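PDB 2GAN: 182aa long hypothetical protein from Pyrococcus horikoshii, which is of unknown function but probably transfers an acetyl group from acetyl-CoA to an unidentified acceptor, as do members of the GNAT family. Local coordinates for residues W95-E99 and E100-E104; S11-K14 and D15-E19; T126-E129 and F130-R134; P56-K59 and F60-Q64. All coordinates share one frame; numbering follows the deposited sequence.

Contact 1: W95-E99 and E100-E104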
# COMPACT_ATOMS: atom_id res chain seq x y z
N TRP A 95 -17.40 10.32 9.43
CA TRP A 95 -17.67 10.44 8.00
C TRP A 95 -17.81 9.17 7.17
O TRP A 95 -18.63 9.13 6.25
CB TRP A 95 -16.64 11.38 7.34
CG TRP A 95 -15.28 10.78 7.14
CD1 TRP A 95 -14.24 10.77 8.02
CD2 TRP A 95 -14.83 10.06 5.98
NE1 TRP A 95 -13.17 10.09 7.50
CE2 TRP A 95 -13.50 9.64 6.25
CE3 TRP A 95 -15.41 9.72 4.76
CZ2 TRP A 95 -12.74 8.90 5.33
CZ3 TRP A 95 -14.66 8.98 3.84
CH2 TRP A 95 -13.34 8.58 4.13
N TRP A 96 -17.05 8.13 7.48
CA TRP A 96 -17.16 6.91 6.68
C TRP A 96 -18.16 5.88 7.22
O TRP A 96 -18.49 4.93 6.53
CB TRP A 96 -15.77 6.25 6.51
CG TRP A 96 -15.04 5.99 7.79
CD1 TRP A 96 -14.22 6.86 8.47
CD2 TRP A 96 -15.11 4.80 8.59
NE1 TRP A 96 -13.79 6.29 9.64
CE2 TRP A 96 -14.32 5.03 9.74
CE3 TRP A 96 -15.77 3.57 8.45
CZ2 TRP A 96 -14.16 4.06 10.75
CZ3 TRP A 96 -15.62 2.61 9.45
CH2 TRP A 96 -14.82 2.86 10.58
N VAL A 97 -18.66 6.09 8.44
CA VAL A 97 -19.59 5.15 9.06
C VAL A 97 -21.05 5.12 8.57
O VAL A 97 -21.83 6.03 8.82
CB VAL A 97 -19.61 5.33 10.59
CG1 VAL A 97 -20.66 4.43 11.23
CG2 VAL A 97 -18.23 4.99 11.16
N PRO A 98 -21.44 4.03 7.89
CA PRO A 98 -22.82 3.91 7.39
C PRO A 98 -23.81 3.55 8.50
O PRO A 98 -23.42 3.17 9.61
CB PRO A 98 -22.70 2.81 6.35
CG PRO A 98 -21.74 1.86 7.01
CD PRO A 98 -20.66 2.82 7.55
N GLU A 99 -25.09 3.66 8.18
CA GLU A 99 -26.16 3.36 9.11
C GLU A 99 -26.08 1.92 9.63
O GLU A 99 -26.45 1.64 10.77
CB GLU A 99 -27.52 3.63 8.44
CG GLU A 99 -28.61 2.56 8.60
CD GLU A 99 -28.46 1.39 7.61
OE1 GLU A 99 -28.27 1.64 6.40
OE2 GLU A 99 -28.57 0.23 8.06
N GLU A 100 -25.58 1.00 8.80
CA GLU A 100 -25.49 -0.38 9.24
C GLU A 100 -24.48 -0.57 10.38
O GLU A 100 -24.56 -1.55 11.11
CB GLU A 100 -25.14 -1.30 8.07
CG GLU A 100 -26.26 -1.38 7.03
CD GLU A 100 -25.95 -0.59 5.78
OE1 GLU A 100 -25.50 0.57 5.90
OE2 GLU A 100 -26.17 -1.13 4.67
N LEU A 101 -23.55 0.37 10.54
CA LEU A 101 -22.59 0.25 11.64
C LEU A 101 -22.96 1.15 12.82
O LEU A 101 -22.15 1.35 13.73
CB LEU A 101 -21.17 0.58 11.18
CG LEU A 101 -20.48 -0.40 10.23
CD1 LEU A 101 -18.97 -0.24 10.40
CD2 LEU A 101 -20.88 -1.84 10.54
N MSE A 102 -24.16 1.70 12.82
CA MSE A 102 -24.56 2.55 13.92
C MSE A 102 -25.40 1.79 14.93
O MSE A 102 -26.56 2.11 15.14
CB MSE A 102 -25.34 3.77 13.42
CG MSE A 102 -24.53 4.68 12.51
SE MSE A 102 -25.61 6.14 11.85
CE MSE A 102 -24.38 6.87 10.56
N ASN A 103 -24.81 0.77 15.55
CA ASN A 103 -25.53 -0.03 16.54
C ASN A 103 -24.64 -0.34 17.76
O ASN A 103 -23.42 -0.19 17.70
CB ASN A 103 -26.05 -1.32 15.91
CG ASN A 103 -24.96 -2.32 15.66
OD1 ASN A 103 -24.37 -2.87 16.59
ND2 ASN A 103 -24.67 -2.55 14.39
N GLU A 104 -25.27 -0.78 18.84
CA GLU A 104 -24.60 -1.08 20.11
C GLU A 104 -23.45 -2.08 20.07
O GLU A 104 -22.58 -2.05 20.94
CB GLU A 104 -25.63 -1.53 21.14
CG GLU A 104 -25.15 -1.50 22.59
CD GLU A 104 -24.85 -0.09 23.09
OE1 GLU A 104 -25.65 0.82 22.81
OE2 GLU A 104 -23.83 0.10 23.79
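Two backbone hydrogen bonds, Leu101 N to Pro98 O at 3.0 Å and Met102 N to Glu99 O at 3.1 Å, fold 98-102 into a short turn of 3-10 type within the loop between strands 78-85 and 106-114. Both link residues three apart, and both donors stand well above the plane of the carbonyl they meet, 67° out of it at Glu99. A weak bond from Asn103 ND2 to Glu100 O adds a side-chain tie at the exit of the turn.

Val97 and Leu101 are buried; Pro98 and Leu101 face the second subunit, and Val97 packs on Leu108 of strand 106-114. Val97 CG1 lies 3.9 Å from Leu101 CB and also reaches Met102 CG, while Leu101 runs alongside Pro98, its CG 4.1 Å from the proline CG. Met102, present as selenomethionine, sends CG back beside its own N (chi1 -63°) and then extends, which carries its CE over the turn to 3.2 Å from Val97 O. From the second subunit, Met166 packs on Pro98 and Glu100, and Ile173 on Leu101.

Two exposed carboxylates lie together. Those of Glu99 and Glu100 are turned only 22° from each other, with Glu99 OE1 3.0 Å from Glu100 OE1. Two like charges this close probably raise the pKa of one of them, an effect that solvent is likely to damp. The turn is therefore two-sided: backbone bonds set its shape, Pro98 and Leu101 turn apolar surface to the second subunit, and its acidic pair lies on exposed residues, where solvent can probably offset the repulsion.

Contact 2: S11-K14 and D15-E19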
# COMPACT_ATOMS: atom_id res chain seq x y z
N SER A 11 -5.84 14.62 24.88
CA SER A 11 -5.42 15.93 24.39
C SER A 11 -4.05 16.39 24.90
O SER A 11 -3.39 17.20 24.26
CB SER A 11 -6.48 16.98 24.71
OG SER A 11 -6.50 17.25 26.10
N THR A 12 -3.61 15.85 26.04
CA THR A 12 -2.32 16.26 26.61
C THR A 12 -1.07 15.75 25.88
O THR A 12 0.04 16.11 26.24
CB THR A 12 -2.21 15.85 28.11
OG1 THR A 12 -2.35 14.43 28.25
CG2 THR A 12 -3.29 16.55 28.92
N VAL A 13 -1.24 14.92 24.85
CA VAL A 13 -0.08 14.43 24.11
C VAL A 13 -0.16 14.83 22.64
O VAL A 13 0.53 14.26 21.79
CB VAL A 13 0.06 12.90 24.21
CG1 VAL A 13 0.38 12.50 25.64
CG2 VAL A 13 -1.22 12.22 23.75
N LYS A 14 -0.98 15.83 22.34
CA LYS A 14 -1.16 16.29 20.97
C LYS A 14 0.15 16.65 20.26
O LYS A 14 0.39 16.23 19.13
CB LYS A 14 -2.11 17.50 20.96
CG LYS A 14 -2.50 17.97 19.57
CD LYS A 14 -1.63 19.12 19.12
CE LYS A 14 -1.87 20.35 19.98
NZ LYS A 14 -0.93 21.45 19.62
N ASP A 15 1.01 17.41 20.93
CA ASP A 15 2.28 17.82 20.35
C ASP A 15 3.16 16.64 20.00
O ASP A 15 3.71 16.56 18.89
CB ASP A 15 3.00 18.77 21.30
CG ASP A 15 2.23 20.07 21.51
OD1 ASP A 15 1.62 20.55 20.52
OD2 ASP A 15 2.24 20.61 22.63
N GLU A 16 3.30 15.71 20.94
CA GLU A 16 4.12 14.52 20.70
C GLU A 16 3.53 13.69 19.56
O GLU A 16 4.26 13.17 18.73
CB GLU A 16 4.24 13.67 21.97
CG GLU A 16 5.15 12.46 21.76
CD GLU A 16 5.61 11.80 23.05
OE1 GLU A 16 5.06 12.11 24.13
OE2 GLU A 16 6.51 10.94 22.97
N LEU A 17 2.21 13.57 19.54
CA LEU A 17 1.52 12.81 18.49
C LEU A 17 1.66 13.50 17.13
O LEU A 17 1.92 12.86 16.11
CB LEU A 17 0.04 12.63 18.84
CG LEU A 17 -0.30 11.63 19.95
CD1 LEU A 17 -1.77 11.73 20.33
CD2 LEU A 17 0.03 10.21 19.48
N LEU A 18 1.49 14.82 17.11
CA LEU A 18 1.60 15.58 15.87
C LEU A 18 2.92 15.28 15.16
O LEU A 18 2.94 15.01 13.95
CB LEU A 18 1.52 17.08 16.18
CG LEU A 18 1.39 18.02 14.98
CD1 LEU A 18 0.11 17.72 14.23
CD2 LEU A 18 1.39 19.46 15.46
N GLU A 19 4.02 15.32 15.92
CA GLU A 19 5.35 15.08 15.38
C GLU A 19 5.53 13.62 14.93
O GLU A 19 6.23 13.34 13.96
CB GLU A 19 6.41 15.48 16.42
CG GLU A 19 7.87 15.35 15.97
CD GLU A 19 8.81 16.23 16.79
OE1 GLU A 19 8.50 16.51 17.97
OE2 GLU A 19 9.87 16.64 16.26
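Val13 makes the first link with the following turn: its carbonyl O accepts Leu17 N at 2.9 Å. It occupies the N-cap position of helix 14-27 and, being a valine, has no side-chain acceptor to offer the helix end. What it brings instead is a methyl group. Its CG2, placed between the backbone N and the carbonyl carbon by chi1 of -66°, presses on Leu17 CD1 at 3.5 Å, tighter than usual for two carbons. Beyond this pair, Val13 packs on Ile78 and Leu17 on Thr81, both of strand 78-85.

Lys14 follows with the next helical bond, its O receiving Leu18 N at 2.7 Å. Its side chain leaves with CG anti to the backbone N (chi1 -173°), then bends at both chi2 and chi3 and turns along Asp15. NZ thereby reaches Asp15 OD1 at 2.8 Å, forming a salt bridge on the syn side of the carboxylate, 29° out of its plane. Glu55 OE2 is a second, long and weak partner of the same ammonium group, and the aliphatic part of the chain lies on Leu58 and Leu62 of helix 47-65. A leucine in place of Lys14 would probably leave the Asp15 carboxylate without its neutralising mate at the helix start.

Across this first turn, then, Val13 and Leu17 reach strand 78-85, Leu17 and Lys14 reach helix 47-65, and Asp15 stays exposed. The geometry is that of the opening turn of the first GNAT helix, which follows edge strand 2-6 and packs on helix 47-65 before the chain returns to the sheet at strand 68-74.

Contact 3: T126-E129 and F130-R134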
# COMPACT_ATOMS: atom_id res chain seq x y z
N THR A 126 1.02 -6.11 19.20
CA THR A 126 0.68 -5.92 20.61
C THR A 126 -0.43 -4.90 20.76
O THR A 126 -1.38 -5.10 21.53
CB THR A 126 1.91 -5.42 21.41
OG1 THR A 126 2.88 -6.47 21.48
CG2 THR A 126 1.52 -4.99 22.81
N LEU A 127 -0.31 -3.79 20.04
CA LEU A 127 -1.33 -2.77 20.10
C LEU A 127 -2.66 -3.32 19.59
O LEU A 127 -3.65 -3.34 20.32
CB LEU A 127 -0.90 -1.54 19.29
CG LEU A 127 0.14 -0.64 19.98
CD1 LEU A 127 0.55 0.49 19.05
CD2 LEU A 127 -0.45 -0.08 21.27
N LEU A 128 -2.67 -3.80 18.35
CA LEU A 128 -3.89 -4.33 17.74
C LEU A 128 -4.56 -5.39 18.62
O LEU A 128 -5.76 -5.31 18.90
CB LEU A 128 -3.59 -4.91 16.35
CG LEU A 128 -4.78 -5.25 15.44
CD1 LEU A 128 -5.70 -4.03 15.29
CD2 LEU A 128 -4.26 -5.69 14.08
N GLU A 129 -3.78 -6.37 19.07
CA GLU A 129 -4.31 -7.42 19.94
C GLU A 129 -4.95 -6.80 21.18
O GLU A 129 -6.05 -7.18 21.58
CB GLU A 129 -3.19 -8.37 20.38
CG GLU A 129 -3.61 -9.34 21.49
CD GLU A 129 -2.47 -10.24 21.96
OE1 GLU A 129 -1.40 -9.70 22.36
OE2 GLU A 129 -2.65 -11.48 21.93
N PHE A 130 -4.27 -5.84 21.79
CA PHE A 130 -4.82 -5.19 22.97
C PHE A 130 -6.15 -4.51 22.63
O PHE A 130 -7.12 -4.65 23.36
CB PHE A 130 -3.83 -4.16 23.51
CG PHE A 130 -4.27 -3.49 24.78
CD1 PHE A 130 -5.12 -2.39 24.74
CD2 PHE A 130 -3.85 -3.97 26.01
CE1 PHE A 130 -5.53 -1.77 25.92
CE2 PHE A 130 -4.25 -3.36 27.20
CZ PHE A 130 -5.10 -2.25 27.15
N ALA A 131 -6.18 -3.80 21.51
CA ALA A 131 -7.37 -3.08 21.06
C ALA A 131 -8.55 -4.00 20.77
O ALA A 131 -9.68 -3.71 21.15
CB ALA A 131 -7.05 -2.24 19.83
N VAL A 132 -8.28 -5.09 20.07
CA VAL A 132 -9.34 -6.02 19.75
C VAL A 132 -9.95 -6.58 21.03
O VAL A 132 -11.17 -6.65 21.18
CB VAL A 132 -8.82 -7.15 18.86
CG1 VAL A 132 -9.85 -8.26 18.78
CG2 VAL A 132 -8.51 -6.61 17.47
N LYS A 133 -9.09 -6.98 21.98
CA LYS A 133 -9.59 -7.53 23.25
C LYS A 133 -10.32 -6.48 24.09
O LYS A 133 -11.34 -6.79 24.71
CB LYS A 133 -8.45 -8.15 24.05
CG LYS A 133 -8.22 -9.62 23.71
CD LYS A 133 -6.94 -10.18 24.33
CE LYS A 133 -6.65 -11.57 23.77
NZ LYS A 133 -5.24 -11.99 24.03
N ARG A 134 -9.81 -5.26 24.12
CA ARG A 134 -10.46 -4.22 24.90
C ARG A 134 -11.89 -4.06 24.40
O ARG A 134 -12.83 -4.08 25.18
CB ARG A 134 -9.69 -2.90 24.77
CG ARG A 134 -10.38 -1.71 25.41
CD ARG A 134 -10.64 -1.92 26.89
NE ARG A 134 -11.31 -0.75 27.45
CZ ARG A 134 -11.79 -0.68 28.68
NH1 ARG A 134 -11.69 -1.72 29.50
NH2 ARG A 134 -12.39 0.42 29.10
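Phe130 sets its CB over the preceding turn, 3.3 Å from both Thr126 O and Leu127 O, while its ring leads away from residues 126-129, CG being anti to the backbone N (chi1 -176°). There the ring meets that of Tyr70, on strand 68-74, edge to face. A second flat group, the carboxylate of Glu129, turns toward Lys133 one turn on; a third, the guanidinium of Arg134, is salt-bridged through NH2 to Glu68. The chains of Glu129 and Lys133 lie side by side, pointing the same way, and Glu129 OE2 stands 3.4 Å from Lys133 NZ, a weak salt bridge at the exposed surface.

Beneath these side chains runs regular alpha-helical bonding. Phe130 N donates to Thr126 O at 3.0 Å, Ala131 N to Leu127 O and Val132 N to Leu128 O each at 2.8 Å, and Lys133 N to Glu129 O at 3.1 Å. Val132 CG2 also touches Leu128 O. Further back, Thr126 OG1 is hydrogen-bonded to Gly122 O, tying the helix to the glycine-rich loop before it, which resembles the pyrophosphate-binding loop of GNAT enzymes.

Helix 123-137 is the crossover of a beta-alpha-beta unit joining the parallel strands 106-114 and 141-146. Leu127 and Ala131 rest on Ile82 of strand 78-85, and Leu128 and Val132 respectively on Phe112 and Ile109 of strand 106-114. Leu128 and Val132 also meet Lys160 and Phe176 of the second subunit.

Contact 4: P56-K59 and F60-Q64. With SO4 (sulfate ion), chain D.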
# COMPACT_ATOMS: atom_id res chain seq x y z
N PRO A 56 -5.68 20.68 13.26
CA PRO A 56 -7.10 20.85 13.62
C PRO A 56 -7.84 19.50 13.71
O PRO A 56 -8.65 19.29 14.61
CB PRO A 56 -7.63 21.74 12.49
CG PRO A 56 -6.40 22.53 12.10
CD PRO A 56 -5.35 21.46 12.06
N PHE A 57 -7.55 18.60 12.77
CA PHE A 57 -8.17 17.27 12.74
C PHE A 57 -7.82 16.49 14.02
O PHE A 57 -8.70 15.95 14.68
CB PHE A 57 -7.67 16.52 11.49
CG PHE A 57 -8.33 15.17 11.28
CD1 PHE A 57 -9.72 15.06 11.17
CD2 PHE A 57 -7.55 14.01 11.18
CE1 PHE A 57 -10.32 13.82 10.96
CE2 PHE A 57 -8.15 12.77 10.97
CZ PHE A 57 -9.54 12.67 10.86
N LEU A 58 -6.54 16.45 14.36
CA LEU A 58 -6.07 15.74 15.54
C LEU A 58 -6.67 16.33 16.82
O LEU A 58 -7.13 15.60 17.70
CB LEU A 58 -4.53 15.80 15.62
CG LEU A 58 -3.78 15.17 16.79
CD1 LEU A 58 -4.02 13.66 16.85
CD2 LEU A 58 -2.29 15.46 16.64
N LYS A 59 -6.66 17.66 16.91
CA LYS A 59 -7.20 18.32 18.10
C LYS A 59 -8.62 17.82 18.35
O LYS A 59 -8.97 17.43 19.46
CB LYS A 59 -7.20 19.84 17.92
CG LYS A 59 -7.51 20.61 19.20
CD LYS A 59 -7.30 22.10 19.02
CE LYS A 59 -7.55 22.85 20.33
NZ LYS A 59 -7.33 24.33 20.19
N PHE A 60 -9.44 17.82 17.30
CA PHE A 60 -10.81 17.36 17.41
C PHE A 60 -10.93 15.90 17.83
O PHE A 60 -11.70 15.57 18.73
CB PHE A 60 -11.56 17.57 16.09
CG PHE A 60 -12.84 16.77 15.99
CD1 PHE A 60 -12.88 15.57 15.27
CD2 PHE A 60 -14.01 17.21 16.62
CE1 PHE A 60 -14.04 14.82 15.20
CE2 PHE A 60 -15.18 16.47 16.55
CZ PHE A 60 -15.20 15.27 15.84
N ARG A 61 -10.18 15.01 17.18
CA ARG A 61 -10.27 13.59 17.50
C ARG A 61 -9.87 13.28 18.93
O ARG A 61 -10.50 12.47 19.60
CB ARG A 61 -9.38 12.78 16.56
CG ARG A 61 -9.71 12.95 15.11
CD ARG A 61 -8.81 12.05 14.30
NE ARG A 61 -9.53 10.90 13.76
CZ ARG A 61 -8.92 9.84 13.22
NH1 ARG A 61 -7.60 9.80 13.16
NH2 ARG A 61 -9.63 8.84 12.73
N LEU A 62 -8.79 13.92 19.38
CA LEU A 62 -8.28 13.72 20.73
C LEU A 62 -9.30 14.22 21.76
O LEU A 62 -9.44 13.63 22.82
CB LEU A 62 -6.96 14.48 20.89
CG LEU A 62 -5.58 13.79 20.91
CD1 LEU A 62 -5.62 12.37 20.39
CD2 LEU A 62 -4.62 14.66 20.13
N SER A 63 -10.01 15.30 21.44
CA SER A 63 -11.00 15.86 22.36
C SER A 63 -12.37 15.19 22.38
O SER A 63 -12.93 14.93 23.44
CB SER A 63 -11.20 17.35 22.07
OG SER A 63 -10.01 18.08 22.29
N GLN A 64 -12.91 14.92 21.20
CA GLN A 64 -14.24 14.33 21.09
C GLN A 64 -14.31 12.89 20.57
O GLN A 64 -14.77 12.00 21.27
CB GLN A 64 -15.11 15.20 20.20
CG GLN A 64 -14.98 16.68 20.50
CD GLN A 64 -15.62 17.06 21.81
OE1 GLN A 64 -15.23 18.04 22.45
NE2 GLN A 64 -16.63 16.30 22.21
S SO4 D . -7.19 6.93 10.93
O1 SO4 D . -5.77 6.53 10.79
O2 SO4 D . -8.07 5.86 10.43
O3 SO4 D . -7.40 8.16 10.13
O4 SO4 D . -7.49 7.19 12.34
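Helix 47-65, the second helix of the GNAT fold, carries Arg61 over the face of Phe57, one turn apart, and holds a sulfate ion at the guanidinium end. Arg61 CD lies over one face of the Phe57 ring, 3.7 Å from its centroid, a CH-pi contact. The guanidinium continues across that ring near its rim, with NE 3.4 Å from Phe57 CZ and the two planes 20° apart. A bend at chi3 (107°) brings the group into this near-parallel pose. The backbone follows with Arg61 N to Phe57 O at 3.1 Å, before the helix widens into a pi-type turn at 61-64.

On the buried side, Leu62 CD2 presses on Leu58 CD1 at 3.5 Å, a tight fit. The sulfate, probably from the crystallisation liquor, also accepts a hydrogen bond from Phe111 N of strand 106-114, a strand whose backbone contacts acetyl-CoA in GNAT relatives. A methionine in place of Arg61 would probably leave the anion without its charged partner on this helix. Both terminal nitrogens converge on one oxygen: Arg61 NH1 and NH2 each donate a hydrogen bond of 2.7 Å, bent to about 140°, to sulfate O4 at the guanidinium edge.

In the fold
Contacts 2 and 4 are the only pair that touch. Leu58 CD2 packs 3.7 Å from Lys14 O, and Leu17 CD1 meets Leu62 CD1, so the leucines of both join helices 14-27 and 47-65 into one layer. Contacts 1 and 3 lie apart, with centres about 21 Å from each other, yet both touch the second subunit, contact 1 by a loop and contact 3 by a helix. All four are partly buried, and each combines buried apolar residues with exposed ones. Their polar chemistry differs: contacts 2 and 3 pair opposite charges, contact 1 brings two glutamates together, and contact 4, the exception, directs its arginine to an anion also held by the central strand 106-114.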